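Putative adenylate cyclase (Vibrio parahaemolyticus, PDB 2ACA) is a CYTH-domain protein of unproven function, probably a class IV-like adenylate cyclase that would convert ATP to cyclic AMP. Local coordinates at residues Gln8-Val19 / His135-Glu146. Numbering follows the deposited sequence.
With PO4 (phosphate ion), chain C.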
loop_
_atom_site.group_PDB
_atom_site.type_symbol
_atom_site.label_atom_id
_atom_site.label_comp_id
_atom_site.label_asym_id
_atom_site.label_seq_id
_atom_site.Cartn_x
_atom_site.Cartn_y
_atom_site.Cartn_z
ATOM N N GLN A 8 -17.247 -8.460 3.974
ATOM C CA GLN A 8 -16.726 -7.913 2.688
ATOM C C GLN A 8 -15.199 -7.899 2.672
ATOM O O GLN A 8 -14.572 -7.006 3.248
ATOM C CB GLN A 8 -17.273 -6.495 2.467
ATOM C CG GLN A 8 -18.681 -6.463 1.867
ATOM C CD GLN A 8 -19.391 -5.123 2.035
ATOM O OE1 GLN A 8 -18.859 -4.068 1.687
ATOM N NE2 GLN A 8 -20.609 -5.167 2.568
ATOM N N GLY A 9 -14.608 -8.894 2.009
ATOM C CA GLY A 9 -13.160 -8.971 1.932
ATOM C C GLY A 9 -12.542 -10.005 1.002
ATOM O O GLY A 9 -12.846 -10.066 -0.193
ATOM N N GLN A 10 -11.672 -10.827 1.584
ATOM C CA GLN A 10 -10.911 -11.869 0.891
ATOM C C GLN A 10 -11.608 -12.754 -0.153
ATOM O O GLN A 10 -10.940 -13.343 -1.007
ATOM C CB GLN A 10 -10.224 -12.766 1.936
ATOM C CG GLN A 10 -9.236 -13.779 1.360
ATOM C CD GLN A 10 -8.512 -14.580 2.427
ATOM O OE1 GLN A 10 -7.622 -15.376 2.124
ATOM N NE2 GLN A 10 -8.894 -14.376 3.681
ATOM N N PHE A 11 -12.932 -12.846 -0.116
ATOM C CA PHE A 11 -13.621 -13.708 -1.074
ATOM C C PHE A 11 -14.620 -12.951 -1.927
ATOM O O PHE A 11 -15.624 -12.443 -1.433
ATOM C CB PHE A 11 -14.278 -14.863 -0.318
ATOM C CG PHE A 11 -13.329 -15.564 0.618
ATOM C CD1 PHE A 11 -12.130 -16.081 0.131
ATOM C CD2 PHE A 11 -13.582 -15.641 1.986
ATOM C CE1 PHE A 11 -11.192 -16.657 0.991
ATOM C CE2 PHE A 11 -12.648 -16.214 2.846
ATOM C CZ PHE A 11 -11.453 -16.720 2.347
ATOM N N GLU A 12 -14.333 -12.907 -3.223
ATOM C CA GLU A 12 -15.145 -12.175 -4.179
ATOM C C GLU A 12 -15.698 -13.035 -5.311
ATOM O O GLU A 12 -14.939 -13.513 -6.153
ATOM C CB GLU A 12 -14.285 -11.051 -4.770
ATOM C CG GLU A 12 -14.941 -10.209 -5.854
ATOM C CD GLU A 12 -13.951 -9.298 -6.567
ATOM O OE1 GLU A 12 -14.388 -8.378 -7.293
ATOM O OE2 GLU A 12 -12.728 -9.500 -6.412
ATOM N N VAL A 13 -17.011 -13.248 -5.324
ATOM C CA VAL A 13 -17.618 -14.005 -6.408
ATOM C C VAL A 13 -17.970 -12.942 -7.439
ATOM O O VAL A 13 -18.545 -11.902 -7.100
ATOM C CB VAL A 13 -18.900 -14.756 -5.970
ATOM C CG1 VAL A 13 -18.547 -15.865 -5.000
ATOM C CG2 VAL A 13 -19.873 -13.800 -5.323
ATOM N N GLU A 14 -17.619 -13.200 -8.692
ATOM C CA GLU A 14 -17.854 -12.239 -9.760
ATOM C C GLU A 14 -18.209 -12.924 -11.068
ATOM O O GLU A 14 -17.588 -13.913 -11.443
ATOM C CB GLU A 14 -16.586 -11.404 -9.957
ATOM C CG GLU A 14 -16.669 -10.300 -10.984
ATOM C CD GLU A 14 -15.307 -9.698 -11.264
ATOM O OE1 GLU A 14 -15.237 -8.533 -11.714
ATOM O OE2 GLU A 14 -14.296 -10.397 -11.037
ATOM N N LEU A 15 -19.218 -12.394 -11.751
ATOM C CA LEU A 15 -19.642 -12.928 -13.041
ATOM C C LEU A 15 -19.453 -11.824 -14.062
ATOM O O LEU A 15 -19.939 -10.712 -13.867
ATOM C CB LEU A 15 -21.115 -13.342 -13.013
ATOM C CG LEU A 15 -21.461 -14.642 -12.289
ATOM C CD1 LEU A 15 -20.979 -14.579 -10.856
ATOM C CD2 LEU A 15 -22.963 -14.864 -12.327
ATOM N N LYS A 16 -18.755 -12.127 -15.148
ATOM C CA LYS A 16 -18.511 -11.132 -16.174
ATOM C C LYS A 16 -19.401 -11.384 -17.376
ATOM O O LYS A 16 -19.595 -12.523 -17.793
ATOM C CB LYS A 16 -17.050 -11.158 -16.626
ATOM C CG LYS A 16 -16.672 -10.009 -17.570
ATOM C CD LYS A 16 -15.388 -10.307 -18.344
ATOM C CE LYS A 16 -14.275 -10.830 -17.440
ATOM N NZ LYS A 16 -13.462 -9.765 -16.800
ATOM N N TYR A 17 -19.936 -10.309 -17.936
ATOM C CA TYR A 17 -20.797 -10.423 -19.096
ATOM C C TYR A 17 -20.403 -9.437 -20.170
ATOM O O TYR A 17 -19.773 -8.414 -19.901
ATOM C CB TYR A 17 -22.262 -10.166 -18.735
ATOM C CG TYR A 17 -22.891 -11.181 -17.817
ATOM C CD1 TYR A 17 -22.751 -11.079 -16.438
ATOM C CD2 TYR A 17 -23.639 -12.248 -18.326
ATOM C CE1 TYR A 17 -23.342 -12.007 -15.586
ATOM C CE2 TYR A 17 -24.231 -13.180 -17.479
ATOM C CZ TYR A 17 -24.080 -13.053 -16.113
ATOM O OH TYR A 17 -24.684 -13.959 -15.268
ATOM N N ARG A 18 -20.794 -9.762 -21.393
ATOM C CA ARG A 18 -20.538 -8.930 -22.550
ATOM C C ARG A 18 -21.829 -8.113 -22.669
ATOM O O ARG A 18 -22.920 -8.682 -22.620
ATOM C CB ARG A 18 -20.386 -9.822 -23.761
ATOM C CG ARG A 18 -19.589 -9.269 -24.913
ATOM C CD ARG A 18 -19.503 -10.386 -25.926
ATOM N NE ARG A 18 -19.578 -11.678 -25.248
ATOM C CZ ARG A 18 -19.871 -12.827 -25.844
ATOM N NH1 ARG A 18 -20.116 -12.843 -27.149
ATOM N NH2 ARG A 18 -19.928 -13.952 -25.128
ATOM N N VAL A 19 -21.719 -6.796 -22.798
ATOM C CA VAL A 19 -22.907 -5.956 -22.916
ATOM C C VAL A 19 -22.969 -5.371 -24.327
ATOM O O VAL A 19 -22.143 -4.536 -24.694
ATOM C CB VAL A 19 -22.877 -4.783 -21.904
ATOM C CG1 VAL A 19 -24.178 -3.984 -21.960
ATOM C CG2 VAL A 19 -22.629 -5.301 -20.526
ATOM N N HIS A 135 -18.275 -3.328 -24.829
ATOM C CA HIS A 135 -18.692 -3.144 -23.452
ATOM C C HIS A 135 -18.809 -4.451 -22.675
ATOM O O HIS A 135 -19.302 -5.454 -23.194
ATOM C CB HIS A 135 -20.040 -2.416 -23.395
ATOM C CG HIS A 135 -19.992 -1.002 -23.882
ATOM N ND1 HIS A 135 -19.666 -0.671 -25.179
ATOM C CD2 HIS A 135 -20.244 0.166 -23.246
ATOM C CE1 HIS A 135 -19.722 0.640 -25.323
ATOM N NE2 HIS A 135 -20.071 1.172 -24.165
ATOM N N PHE A 136 -18.371 -4.418 -21.419
ATOM C CA PHE A 136 -18.412 -5.582 -20.537
ATOM C C PHE A 136 -19.077 -5.181 -19.224
ATOM O O PHE A 136 -19.085 -4.003 -18.862
ATOM C CB PHE A 136 -16.987 -6.067 -20.275
ATOM C CG PHE A 136 -16.303 -6.624 -21.487
ATOM C CD1 PHE A 136 -16.389 -7.979 -21.780
ATOM C CD2 PHE A 136 -15.569 -5.802 -22.331
ATOM C CE1 PHE A 136 -15.753 -8.522 -22.898
ATOM C CE2 PHE A 136 -14.927 -6.329 -23.454
ATOM C CZ PHE A 136 -15.022 -7.700 -23.735
ATOM N N ALA A 137 -19.639 -6.153 -18.516
ATOM C CA ALA A 137 -20.284 -5.882 -17.237
ATOM C C ALA A 137 -19.894 -6.935 -16.209
ATOM O O ALA A 137 -19.775 -8.119 -16.531
ATOM C CB ALA A 137 -21.798 -5.848 -17.400
ATOM N N GLU A 138 -19.687 -6.499 -14.970
ATOM C CA GLU A 138 -19.318 -7.418 -13.907
ATOM C C GLU A 138 -20.283 -7.243 -12.754
ATOM O O GLU A 138 -20.630 -6.121 -12.400
ATOM C CB GLU A 138 -17.895 -7.145 -13.408
ATOM C CG GLU A 138 -16.842 -7.107 -14.494
ATOM C CD GLU A 138 -15.433 -6.954 -13.940
ATOM O OE1 GLU A 138 -15.224 -6.103 -13.050
ATOM O OE2 GLU A 138 -14.528 -7.683 -14.399
ATOM N N PHE A 139 -20.722 -8.360 -12.186
ATOM C CA PHE A 139 -21.623 -8.352 -11.048
ATOM C C PHE A 139 -20.876 -9.108 -9.973
ATOM O O PHE A 139 -20.366 -10.197 -10.227
ATOM C CB PHE A 139 -22.937 -9.059 -11.396
ATOM C CG PHE A 139 -23.722 -8.367 -12.469
ATOM C CD1 PHE A 139 -23.344 -8.472 -13.799
ATOM C CD2 PHE A 139 -24.811 -7.565 -12.147
ATOM C CE1 PHE A 139 -24.038 -7.784 -14.800
ATOM C CE2 PHE A 139 -25.510 -6.874 -13.141
ATOM C CZ PHE A 139 -25.119 -6.986 -14.469
ATOM N N ALA A 140 -20.791 -8.543 -8.776
ATOM C CA ALA A 140 -20.048 -9.219 -7.725
ATOM C C ALA A 140 -20.396 -8.786 -6.308
ATOM O O ALA A 140 -21.106 -7.806 -6.089
ATOM C CB ALA A 140 -18.545 -9.027 -7.961
ATOM N N ILE A 141 -19.865 -9.539 -5.353
ATOM C CA ILE A 141 -20.054 -9.278 -3.937
ATOM C C ILE A 141 -18.882 -9.915 -3.209
ATOM O O ILE A 141 -18.577 -11.087 -3.437
ATOM C CB ILE A 141 -21.366 -9.906 -3.415
ATOM C CG1 ILE A 141 -21.390 -9.880 -1.885
ATOM C CG2 ILE A 141 -21.497 -11.335 -3.911
ATOM C CD1 ILE A 141 -21.359 -8.489 -1.293
HETATM N N MSE A 142 -18.202 -9.141 -2.369
HETATM C CA MSE A 142 -17.082 -9.667 -1.595
HETATM C C MSE A 142 -17.594 -9.965 -0.191
HETATM O O MSE A 142 -18.265 -9.135 0.428
HETATM C CB MSE A 142 -15.937 -8.656 -1.524
HETATM C CG MSE A 142 -15.246 -8.412 -2.849
HETATM SE SE MSE A 142 -13.819 -7.139 -2.655
HETATM C CE MSE A 142 -12.337 -8.350 -2.433
ATOM N N THR A 143 -17.290 -11.162 0.293
ATOM C CA THR A 143 -17.714 -11.586 1.616
ATOM C C THR A 143 -16.570 -12.303 2.324
ATOM O O THR A 143 -15.556 -12.630 1.709
ATOM C CB THR A 143 -18.908 -12.547 1.531
ATOM O OG1 THR A 143 -19.333 -12.899 2.854
ATOM C CG2 THR A 143 -18.508 -13.811 0.781
ATOM N N ASP A 144 -16.739 -12.539 3.621
ATOM C CA ASP A 144 -15.726 -13.231 4.407
ATOM C C ASP A 144 -16.176 -14.669 4.642
ATOM O O ASP A 144 -15.358 -15.583 4.766
ATOM C CB ASP A 144 -15.503 -12.507 5.731
ATOM C CG ASP A 144 -14.949 -11.114 5.535
ATOM O OD1 ASP A 144 -15.666 -10.263 4.964
ATOM O OD2 ASP A 144 -13.791 -10.868 5.935
ATOM N N ASP A 145 -17.492 -14.854 4.690
ATOM C CA ASP A 145 -18.093 -16.170 4.881
ATOM C C ASP A 145 -18.042 -16.908 3.543
ATOM O O ASP A 145 -18.615 -16.452 2.552
ATOM C CB ASP A 145 -19.546 -16.013 5.367
ATOM C CG ASP A 145 -20.288 -17.343 5.469
ATOM O OD1 ASP A 145 -19.653 -18.373 5.775
ATOM O OD2 ASP A 145 -21.522 -17.359 5.258
ATOM N N GLU A 146 -17.335 -18.036 3.512
ATOM C CA GLU A 146 -17.218 -18.815 2.288
ATOM C C GLU A 146 -18.278 -19.887 2.176
ATOM O O GLU A 146 -18.279 -20.635 1.207
ATOM C CB GLU A 146 -15.836 -19.473 2.169
ATOM C CG GLU A 146 -14.968 -18.877 1.076
ATOM C CD GLU A 146 -14.192 -19.914 0.302
ATOM O OE1 GLU A 146 -13.447 -20.692 0.936
ATOM O OE2 GLU A 146 -14.341 -19.949 -0.942
HETATM P P PO4 C . -10.742 -9.878 -14.251
HETATM O O1 PO4 C . -9.989 -9.777 -12.975
HETATM O O2 PO4 C . -11.716 -8.760 -14.338
HETATM O O3 PO4 C . -11.468 -11.174 -14.297
HETATM O O4 PO4 C . -9.795 -9.805 -15.395
HETATM O O HOH W 1 -20.993 -3.338 -26.528
#
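Tyr17 and Ala137 exchange two short backbone bonds, Tyr17 N to Ala137 O at 2.6 Å and Ala137 N to Tyr17 O at 2.7 Å, within an antiparallel ladder joining the first strand of the CYTH fold to strand 134-143. Leu15 with Phe139, Val13 with Ile141 and Phe11 with Thr143 repeat the hydrogen-bonded pairing. Beyond Phe11 and Thr143, Asp144 OD1 accepts from Gln8 N at 2.6 Å. Glu12, Glu14, Lys16 and Glu138 share the face that probably lines the tunnel, which in CYTH relatives holds metal-bound triphosphate; no metal is modelled here. Lys16, extended to CD and then bent at chi3 (-47°) and chi4 (-86°), runs beside Glu138; its NZ forms a salt bridge with Glu138 OE2 at 3.4 Å, a weak hydrogen bond, and weak bonds to a phosphate, probably from the crystallisation liquor. On the other face, packed against helices 152-162 and 22-30, the Tyr17 and Phe139 rings meet obliquely, CD1 to CD1 at 3.8 Å, and Val13 lies alongside Ile141. Val19 CG2 lies 3.3 Å from Ala137 CB, a tight contact beside Phe25 of helix 22-30. Glu146 CG sits over the Phe11 ring, 3.8 Å from its centroid.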